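Local coordinates for sulfur carrier protein ThiS adenylyltransferase (PDB 1ZFN), which catalyses the ATP-dependent adenylation of the C-terminal glycine carboxyl group of the sulfur carrier protein ThiS in thiamine diphosphate biosynthesis, at residues T56-D61 with T103-R108. Residues are numbered along the deposited sequence; the frame is centred on the assembly and turned at random.
With ATP (adenosine-5'-triphosphate), chain F.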
# COMPACT_ATOMS: atom_id res chain seq x y z
N THR A 56 20.76 -2.20 1.49
CA THR A 56 20.75 -3.30 0.54
C THR A 56 19.41 -4.02 0.51
O THR A 56 18.81 -4.29 1.56
CB THR A 56 21.82 -4.34 0.90
OG1 THR A 56 22.87 -3.72 1.64
CG2 THR A 56 22.39 -4.98 -0.36
N LEU A 57 18.94 -4.34 -0.69
CA LEU A 57 17.68 -5.05 -0.90
C LEU A 57 17.88 -6.21 -1.86
O LEU A 57 18.28 -6.02 -3.02
CB LEU A 57 16.61 -4.13 -1.48
CG LEU A 57 15.96 -3.18 -0.48
CD1 LEU A 57 15.04 -2.19 -1.21
CD2 LEU A 57 15.20 -4.01 0.54
N VAL A 58 17.60 -7.42 -1.38
CA VAL A 58 17.72 -8.60 -2.22
C VAL A 58 16.30 -8.98 -2.64
O VAL A 58 15.46 -9.30 -1.79
CB VAL A 58 18.35 -9.78 -1.46
CG1 VAL A 58 18.84 -10.83 -2.44
CG2 VAL A 58 19.47 -9.29 -0.58
N LEU A 59 16.02 -8.91 -3.93
CA LEU A 59 14.70 -9.24 -4.45
C LEU A 59 14.73 -10.60 -5.16
O LEU A 59 15.39 -10.76 -6.20
CB LEU A 59 14.24 -8.15 -5.41
CG LEU A 59 14.50 -6.70 -4.98
CD1 LEU A 59 14.07 -5.77 -6.10
CD2 LEU A 59 13.76 -6.36 -3.68
N ALA A 60 14.00 -11.57 -4.61
CA ALA A 60 13.95 -12.92 -5.17
C ALA A 60 12.60 -13.30 -5.76
O ALA A 60 11.57 -13.21 -5.10
CB ALA A 60 14.34 -13.95 -4.11
N ASP A 61 12.61 -13.71 -7.02
CA ASP A 61 11.39 -14.13 -7.67
C ASP A 61 11.70 -14.85 -8.97
O ASP A 61 12.45 -14.36 -9.81
CB ASP A 61 10.47 -12.94 -7.96
CG ASP A 61 9.03 -13.37 -8.21
OD1 ASP A 61 8.80 -14.16 -9.16
OD2 ASP A 61 8.13 -12.93 -7.46
N THR A 103 19.85 -6.13 -5.44
CA THR A 103 20.26 -7.39 -6.05
C THR A 103 19.07 -8.21 -6.54
O THR A 103 18.14 -8.50 -5.79
CB THR A 103 21.05 -8.24 -5.05
OG1 THR A 103 22.14 -7.47 -4.54
CG2 THR A 103 21.58 -9.49 -5.73
N ALA A 104 19.12 -8.61 -7.81
CA ALA A 104 18.03 -9.38 -8.42
C ALA A 104 18.24 -10.89 -8.47
O ALA A 104 19.09 -11.39 -9.21
CB ALA A 104 17.77 -8.86 -9.83
N LEU A 105 17.46 -11.62 -7.68
CA LEU A 105 17.52 -13.08 -7.64
C LEU A 105 16.41 -13.72 -8.46
O LEU A 105 15.26 -13.81 -8.02
CB LEU A 105 17.43 -13.60 -6.21
CG LEU A 105 18.73 -13.54 -5.42
CD1 LEU A 105 18.51 -14.19 -4.07
CD2 LEU A 105 19.83 -14.27 -6.18
N GLN A 106 16.76 -14.17 -9.66
CA GLN A 106 15.81 -14.80 -10.57
C GLN A 106 15.73 -16.31 -10.30
O GLN A 106 16.23 -17.11 -11.08
CB GLN A 106 16.26 -14.55 -12.00
CG GLN A 106 15.40 -15.18 -13.06
CD GLN A 106 16.11 -15.25 -14.38
OE1 GLN A 106 17.14 -15.92 -14.51
NE2 GLN A 106 15.57 -14.55 -15.37
N GLN A 107 15.09 -16.68 -9.19
CA GLN A 107 14.95 -18.09 -8.81
C GLN A 107 13.94 -18.32 -7.69
O GLN A 107 13.34 -17.38 -7.18
CB GLN A 107 16.32 -18.63 -8.37
CG GLN A 107 17.14 -17.64 -7.56
CD GLN A 107 18.31 -18.28 -6.83
OE1 GLN A 107 18.92 -19.23 -7.32
NE2 GLN A 107 18.62 -17.76 -5.65
N ARG A 108 13.75 -19.58 -7.31
CA ARG A 108 12.86 -19.91 -6.22
C ARG A 108 13.72 -20.33 -5.04
O ARG A 108 14.29 -21.43 -5.03
CB ARG A 108 11.92 -21.05 -6.58
CG ARG A 108 10.72 -20.65 -7.40
CD ARG A 108 9.81 -21.84 -7.57
NE ARG A 108 8.66 -21.55 -8.42
CZ ARG A 108 7.79 -22.47 -8.83
NH1 ARG A 108 7.94 -23.73 -8.46
NH2 ARG A 108 6.78 -22.12 -9.61
PG ATP F . -1.49 -14.83 -9.21
O1G ATP F . -1.10 -16.16 -9.51
O2G ATP F . -2.06 -13.88 -10.33
O3G ATP F . -2.35 -15.09 -8.01
PB ATP F . 1.22 -14.35 -8.36
O1B ATP F . 1.58 -15.54 -7.56
O2B ATP F . 2.34 -13.65 -9.06
O3B ATP F . -0.27 -13.96 -8.70
PA ATP F . 1.24 -13.20 -5.69
O1A ATP F . 1.30 -11.88 -5.26
O2A ATP F . 0.45 -14.23 -4.85
O3A ATP F . 1.04 -13.12 -7.29
O5' ATP F . 2.69 -13.76 -5.84
C5' ATP F . 3.73 -13.58 -5.00
C4' ATP F . 5.09 -13.86 -5.66
O4' ATP F . 6.04 -14.68 -5.07
C3' ATP F . 5.03 -14.28 -7.21
O3' ATP F . 5.50 -13.31 -8.12
C2' ATP F . 5.63 -15.65 -7.05
O2' ATP F . 6.20 -15.96 -8.29
C1' ATP F . 6.64 -15.52 -6.00
N9 ATP F . 7.05 -16.74 -5.28
C8 ATP F . 6.29 -17.76 -4.78
N7 ATP F . 7.08 -18.67 -4.18
C5 ATP F . 8.36 -18.24 -4.29
C6 ATP F . 9.61 -18.78 -3.86
N6 ATP F . 9.77 -19.89 -3.16
N1 ATP F . 10.77 -18.06 -4.16
C2 ATP F . 10.73 -16.85 -4.85
N3 ATP F . 9.51 -16.34 -5.26
C4 ATP F . 8.35 -17.02 -5.00
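Leu105 O serves two donors where the parallel strands end and both chains run on into the ATP site: it accepts a hydrogen bond from Asp61 N (2.8 Å) and a weak one from Gln107 N, which closes an inverse gamma turn centred on Gln106. Behind it, hydrogen bonds from Thr103 N to Leu57 O, Leu59 N to Thr103 O and Leu105 N to Leu59 O join edge strand 101-105 to strand 56-60 of the Rossmann-type sheet. On one face, Val58 CG1 lies 3.7 Å from Leu105 CD1, the side chains crossing at a slant; Ala60 CB meets Leu105 CB at 3.8 Å. On the other, Leu59 packs on Leu93 of helix 85-96. Asp61, its CG anti to the backbone N (chi1 -161°), presents its carboxylate to the ribose: OD2 accepts O3' of ATP at 2.7 Å and OD1 takes O2' at 3.3 Å. The amide of Leu38 also bonds to OD2 and that of Asp63 to OD1, fixing its rotation. With an alanine in its place, both hydroxyls would probably lose this acceptor, leaving the sugar freer to shift. An amide-held carboxylate thus binds the ribose, while adenine C2 meets Gln107 O by van der Waals contact (3.5 Å).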